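Local coordinates for protein thiol peroxidase (PDB 2YZH) that probably reduces hydrogen peroxide and organic hydroperoxides to water and alcohols at the expense of thioredoxin, as an atypical two-cysteine peroxiredoxin, at residues V51-P56 with V80-V85; K69-M74 with I102-V107. One frame throughout, in Å; residues are numbered along the deposited sequence.

From the N terminus, strand 49-54 is an inner strand of the sheet, helix 61-73 returns over it, and strand 80-86 comes in beside the first; contact 1 closes this loop as a parallel strand pair, the core of a beta-alpha-beta unit. Contact 2 starts inside that loop, at the end of the helix, and closes outside it, on the turn between helix 90-100 and strand 106-109, so the two loops cross rather than nest. Strand 106-109 is the other neighbour of strand 80-86 in the same sheet, and Thr106 pairs with Val82 and Val84. Ile53 on Phe70 and Val82 on Met74 join the two contacts by packing.

Contact 1 of 2, residues V51-P56 with V80-V85; sequences VIITVP and VDVTVV
Ile53 has CG1 anti to its carbonyl carbon (chi1 -57°), and chi2 near 166° extends CD1 away from CA until it meets CG1 of Val82 at 3.7 Å. Val82 offers that methyl because its CG1 stands anti to the backbone N, while its CG2 lies 3.8 Å from CB of Val51, the two valines side by side and pointing the same way. Beyond them, CG2 of Val51 touches CG2 of Val80, also at 3.7 Å. At the far end Val55 sends CG2 across to CG1 of Val84, a looser meeting at 4.1 Å.

Val51, Ile53, Val82 and Val84 lie on one face of the sheet, covered by helix 61-73 through Phe70 and Glu66 on Ile53, and by Val167 of helix 160-170 on Val51. Ile52, Thr54, Thr83 and Val85 line the other face. There the hydroxyls look beyond the pair for partners: Thr54 OG1 bonds to the carbonyl of Ala133, Thr83 OG1 to NZ of Lys40.

Between the faces the backbones run parallel, and Ile53 and Val51 each give both N and O to the partner strand. Val85 N to Ile53 O is short at 2.7 Å, and Ile53 N to Thr83 O is nearly straight, 175° at the hydrogen. The last rung, Val55 N to Val85 O at 3.0 Å, carries the pairing to the C-terminal ends of the strands, where the thioredoxin fold places its active site. The side chain of Val55 lies about 4 Å from that of Cys63, the predicted peroxidatic cysteine in the first turn of helix 61-73, and Pro56 touches it. The N-H groups of Val51, Ile53 and Val55 are thus all satisfied across the pair, and this hydrogen-bonded backbone carries on to the segment beside Cys63.

Contact 2 of 2, residues K69-M74 with I102-V107; sequences KFNEIM and IQNVTV
Asn71 and Asn104 cross at about a right angle, yet their amide planes are turned only 21° from each other, and between them they join the helix to the turn by two different kinds of bond. In Asn71 the first torsion puts CG anti to the backbone N (chi1 -175°), carrying it out from the helix, and OD1 beyond it meets the turn's backbone. Asn104 N donates to that oxygen at 2.8 Å, lying in its carbonyl plane, and Val105 N adds a weak bond at 3.3 Å. In return ND2 of Asn104 bonds to the main-chain O of Asn71 at 3.0 Å, from a position 44° out of that carbonyl's plane.

The turn lies between helix 90-100 and strand 106-109, so the grip fastens the last turn of helix 61-73 to a neighbouring beta-alpha-beta crossover of the thioredoxin fold. A water accepts from Asn71 ND2 and from Gln103 N, bridging the two segments.

Ile102 crosses the Asn71 side chain obliquely, its CD1 3.9 Å from CB and its CG2 3.5 Å from OD1, and Phe96 of helix 90-100 packs on this isoleucine. Val105 points toward the helix and brings CG1 within 4.0 Å of CA of Asn71; it also touches Val82 of strand 80-86. Met74 approaches Val105 more loosely, CB to CG1 at 4.4 Å, before its side chain turns away to Val80 and Val82 of the central strand.

Contact 1 of 2, residues V51-P56 with V80-V85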
loop_
_atom_site.group_PDB
_atom_site.type_symbol
_atom_site.label_atom_id
_atom_site.label_comp_id
_atom_site.label_asym_id
_atom_site.label_seq_id
_atom_site.Cartn_x
_atom_site.Cartn_y
_atom_site.Cartn_z
ATOM N N VAL D 51 -9.929 10.620 -21.413
ATOM C CA VAL D 51 -10.284 11.638 -20.439
ATOM C C VAL D 51 -10.416 10.919 -19.103
ATOM O O VAL D 51 -11.294 10.079 -18.927
ATOM C CB VAL D 51 -11.625 12.322 -20.781
ATOM C CG1 VAL D 51 -11.962 13.371 -19.719
ATOM C CG2 VAL D 51 -11.541 12.968 -22.157
ATOM N N ILE D 52 -9.522 11.243 -18.176
ATOM C CA ILE D 52 -9.519 10.632 -16.856
ATOM C C ILE D 52 -9.953 11.689 -15.851
ATOM O O ILE D 52 -9.295 12.713 -15.686
ATOM C CB ILE D 52 -8.112 10.117 -16.506
ATOM C CG1 ILE D 52 -7.667 9.100 -17.562
ATOM C CG2 ILE D 52 -8.107 9.491 -15.120
ATOM C CD1 ILE D 52 -6.228 8.646 -17.412
ATOM N N ILE D 53 -11.070 11.426 -15.185
ATOM C CA ILE D 53 -11.638 12.348 -14.216
ATOM C C ILE D 53 -11.547 11.741 -12.823
ATOM O O ILE D 53 -12.142 10.700 -12.560
ATOM C CB ILE D 53 -13.125 12.615 -14.561
ATOM C CG1 ILE D 53 -13.220 13.166 -15.989
ATOM C CG2 ILE D 53 -13.747 13.561 -13.538
ATOM C CD1 ILE D 53 -14.622 13.166 -16.579
ATOM N N THR D 54 -10.799 12.374 -11.928
ATOM C CA THR D 54 -10.689 11.832 -10.582
ATOM C C THR D 54 -11.595 12.576 -9.616
ATOM O O THR D 54 -11.770 13.791 -9.717
ATOM C CB THR D 54 -9.234 11.877 -10.061
ATOM O OG1 THR D 54 -8.759 13.231 -10.052
ATOM C CG2 THR D 54 -8.328 11.019 -10.953
ATOM N N VAL D 55 -12.201 11.830 -8.704
ATOM C CA VAL D 55 -13.079 12.409 -7.702
ATOM C C VAL D 55 -12.883 11.703 -6.365
ATOM O O VAL D 55 -12.459 10.547 -6.307
ATOM C CB VAL D 55 -14.589 12.305 -8.103
ATOM C CG1 VAL D 55 -14.820 12.963 -9.460
ATOM C CG2 VAL D 55 -15.038 10.844 -8.132
ATOM N N PRO D 56 -13.171 12.406 -5.266
ATOM C CA PRO D 56 -13.036 11.847 -3.921
ATOM C C PRO D 56 -13.942 10.630 -3.720
ATOM O O PRO D 56 -13.494 9.585 -3.262
ATOM C CB PRO D 56 -13.434 13.019 -3.026
ATOM C CG PRO D 56 -12.944 14.194 -3.796
ATOM C CD PRO D 56 -13.367 13.866 -5.213
ATOM N N VAL D 80 -13.375 9.178 -28.292
ATOM C CA VAL D 80 -12.947 9.489 -26.933
ATOM C C VAL D 80 -13.343 8.386 -25.957
ATOM O O VAL D 80 -14.333 7.682 -26.160
ATOM C CB VAL D 80 -13.551 10.832 -26.450
ATOM C CG1 VAL D 80 -15.044 10.672 -26.192
ATOM C CG2 VAL D 80 -12.835 11.308 -25.195
ATOM N N ASP D 81 -12.552 8.231 -24.905
ATOM C CA ASP D 81 -12.818 7.229 -23.881
ATOM C C ASP D 81 -12.733 7.959 -22.545
ATOM O O ASP D 81 -11.648 8.349 -22.116
ATOM C CB ASP D 81 -11.774 6.109 -23.960
ATOM C CG ASP D 81 -11.997 5.033 -22.924
ATOM O OD1 ASP D 81 -13.124 4.494 -22.853
ATOM O OD2 ASP D 81 -11.046 4.719 -22.180
ATOM N N VAL D 82 -13.882 8.153 -21.903
ATOM C CA VAL D 82 -13.954 8.873 -20.632
ATOM C C VAL D 82 -14.160 7.959 -19.427
ATOM O O VAL D 82 -15.091 7.155 -19.392
ATOM C CB VAL D 82 -15.098 9.921 -20.667
ATOM C CG1 VAL D 82 -15.081 10.765 -19.411
ATOM C CG2 VAL D 82 -14.952 10.798 -21.896
ATOM N N THR D 83 -13.294 8.104 -18.428
ATOM C CA THR D 83 -13.378 7.287 -17.227
ATOM C C THR D 83 -13.333 8.145 -15.966
ATOM O O THR D 83 -12.456 8.998 -15.827
ATOM C CB THR D 83 -12.206 6.283 -17.153
ATOM O OG1 THR D 83 -12.137 5.520 -18.366
ATOM C CG2 THR D 83 -12.399 5.330 -15.977
ATOM N N VAL D 84 -14.284 7.926 -15.062
ATOM C CA VAL D 84 -14.321 8.640 -13.781
ATOM C C VAL D 84 -13.686 7.686 -12.770
ATOM O O VAL D 84 -14.159 6.564 -12.602
ATOM C CB VAL D 84 -15.768 8.954 -13.335
ATOM C CG1 VAL D 84 -15.757 9.606 -11.956
ATOM C CG2 VAL D 84 -16.431 9.890 -14.341
ATOM N N VAL D 85 -12.624 8.124 -12.100
ATOM C CA VAL D 85 -11.918 7.264 -11.150
ATOM C C VAL D 85 -11.929 7.756 -9.708
ATOM O O VAL D 85 -11.727 8.940 -9.450
ATOM C CB VAL D 85 -10.444 7.088 -11.580
ATOM C CG1 VAL D 85 -9.717 6.144 -10.617
ATOM C CG2 VAL D 85 -10.384 6.549 -12.999
#

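Contact 2 of 2, residues K69-M74 with I102-V107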
loop_
_atom_site.group_PDB
_atom_site.type_symbol
_atom_site.label_atom_id
_atom_site.label_comp_id
_atom_site.label_asym_id
_atom_site.label_seq_id
_atom_site.Cartn_x
_atom_site.Cartn_y
_atom_site.Cartn_z
ATOM N N LYS D 69 -22.975 15.413 -14.960
ATOM C CA LYS D 69 -22.740 16.487 -15.914
ATOM C C LYS D 69 -21.798 16.048 -17.035
ATOM O O LYS D 69 -22.022 16.368 -18.204
ATOM C CB LYS D 69 -22.184 17.719 -15.188
ATOM C CG LYS D 69 -22.349 19.022 -15.966
ATOM C CD LYS D 69 -22.165 20.249 -15.071
ATOM C CE LYS D 69 -23.179 20.278 -13.926
ATOM N NZ LYS D 69 -23.009 21.464 -13.027
ATOM N N PHE D 70 -20.744 15.315 -16.689
ATOM C CA PHE D 70 -19.818 14.840 -17.712
ATOM C C PHE D 70 -20.483 13.768 -18.568
ATOM O O PHE D 70 -20.226 13.675 -19.765
ATOM C CB PHE D 70 -18.539 14.289 -17.078
ATOM C CG PHE D 70 -17.453 15.319 -16.924
ATOM C CD1 PHE D 70 -16.939 15.972 -18.040
ATOM C CD2 PHE D 70 -16.952 15.643 -15.668
ATOM C CE1 PHE D 70 -15.941 16.935 -17.909
ATOM C CE2 PHE D 70 -15.954 16.602 -15.527
ATOM C CZ PHE D 70 -15.448 17.251 -16.650
ATOM N N ASN D 71 -21.339 12.959 -17.953
ATOM C CA ASN D 71 -22.044 11.911 -18.686
ATOM C C ASN D 71 -22.922 12.558 -19.758
ATOM O O ASN D 71 -23.038 12.053 -20.878
ATOM C CB ASN D 71 -22.910 11.086 -17.730
ATOM C CG ASN D 71 -23.583 9.910 -18.420
ATOM O OD1 ASN D 71 -22.913 8.991 -18.900
ATOM N ND2 ASN D 71 -24.913 9.937 -18.480
ATOM N N GLU D 72 -23.526 13.690 -19.408
ATOM C CA GLU D 72 -24.395 14.429 -20.322
ATOM C C GLU D 72 -23.661 15.047 -21.507
ATOM O O GLU D 72 -24.014 14.801 -22.661
ATOM C CB GLU D 72 -25.113 15.549 -19.572
ATOM C CG GLU D 72 -26.211 15.098 -18.638
ATOM C CD GLU D 72 -26.718 16.231 -17.768
ATOM O OE1 GLU D 72 -26.978 17.328 -18.311
ATOM O OE2 GLU D 72 -26.862 16.026 -16.543
ATOM N N ILE D 73 -22.646 15.856 -21.215
ATOM C CA ILE D 73 -21.886 16.551 -22.250
ATOM C C ILE D 73 -20.997 15.699 -23.150
ATOM O O ILE D 73 -20.580 16.154 -24.217
ATOM C CB ILE D 73 -21.025 17.679 -21.638
ATOM C CG1 ILE D 73 -20.049 17.100 -20.613
ATOM C CG2 ILE D 73 -21.924 18.720 -20.983
ATOM C CD1 ILE D 73 -19.192 18.151 -19.929
ATOM N N MET D 74 -20.699 14.473 -22.731
ATOM C CA MET D 74 -19.864 13.593 -23.544
ATOM C C MET D 74 -20.739 12.607 -24.320
ATOM O O MET D 74 -20.233 11.775 -25.069
ATOM C CB MET D 74 -18.883 12.809 -22.665
ATOM C CG MET D 74 -17.909 13.657 -21.860
ATOM S SD MET D 74 -16.870 14.737 -22.858
ATOM C CE MET D 74 -15.658 13.598 -23.491
ATOM N N ILE D 102 -25.736 6.006 -15.560
ATOM C CA ILE D 102 -24.557 6.508 -16.258
ATOM C C ILE D 102 -24.179 5.510 -17.349
ATOM O O ILE D 102 -23.724 4.403 -17.055
ATOM C CB ILE D 102 -23.369 6.674 -15.283
ATOM C CG1 ILE D 102 -23.752 7.646 -14.164
ATOM C CG2 ILE D 102 -22.145 7.197 -16.027
ATOM C CD1 ILE D 102 -24.036 9.050 -14.656
ATOM N N GLN D 103 -24.360 5.906 -18.608
ATOM C CA GLN D 103 -24.060 5.021 -19.730
ATOM C C GLN D 103 -23.042 5.568 -20.727
ATOM O O GLN D 103 -22.463 4.809 -21.502
ATOM C CB GLN D 103 -25.348 4.695 -20.496
ATOM C CG GLN D 103 -26.504 4.195 -19.640
ATOM C CD GLN D 103 -26.226 2.850 -19.004
ATOM O OE1 GLN D 103 -25.864 1.891 -19.686
ATOM N NE2 GLN D 103 -26.403 2.769 -17.689
ATOM N N ASN D 104 -22.822 6.878 -20.717
ATOM C CA ASN D 104 -21.894 7.485 -21.664
ATOM C C ASN D 104 -20.442 7.528 -21.210
ATOM O O ASN D 104 -19.546 7.772 -22.012
ATOM C CB ASN D 104 -22.367 8.892 -22.018
ATOM C CG ASN D 104 -23.769 8.899 -22.578
ATOM O OD1 ASN D 104 -24.081 8.137 -23.497
ATOM N ND2 ASN D 104 -24.625 9.753 -22.027
ATOM N N VAL D 105 -20.213 7.310 -19.921
ATOM C CA VAL D 105 -18.859 7.305 -19.394
ATOM C C VAL D 105 -18.685 6.066 -18.531
ATOM O O VAL D 105 -19.665 5.444 -18.117
ATOM C CB VAL D 105 -18.560 8.566 -18.547
ATOM C CG1 VAL D 105 -18.724 9.812 -19.403
ATOM C CG2 VAL D 105 -19.474 8.622 -17.345
ATOM N N THR D 106 -17.435 5.705 -18.276
ATOM C CA THR D 106 -17.125 4.539 -17.463
ATOM C C THR D 106 -16.661 4.982 -16.077
ATOM O O THR D 106 -15.932 5.965 -15.944
ATOM C CB THR D 106 -15.990 3.703 -18.111
ATOM O OG1 THR D 106 -16.401 3.256 -19.409
ATOM C CG2 THR D 106 -15.643 2.500 -17.245
ATOM N N VAL D 107 -17.115 4.286 -15.043
ATOM C CA VAL D 107 -16.671 4.595 -13.694
ATOM C C VAL D 107 -15.752 3.432 -13.339
ATOM O O VAL D 107 -15.999 2.298 -13.748
ATOM C CB VAL D 107 -17.840 4.661 -12.677
ATOM C CG1 VAL D 107 -18.791 5.784 -13.052
ATOM C CG2 VAL D 107 -18.576 3.329 -12.628
HETATM O O HOH W 1 -26.532 7.679 -19.391
#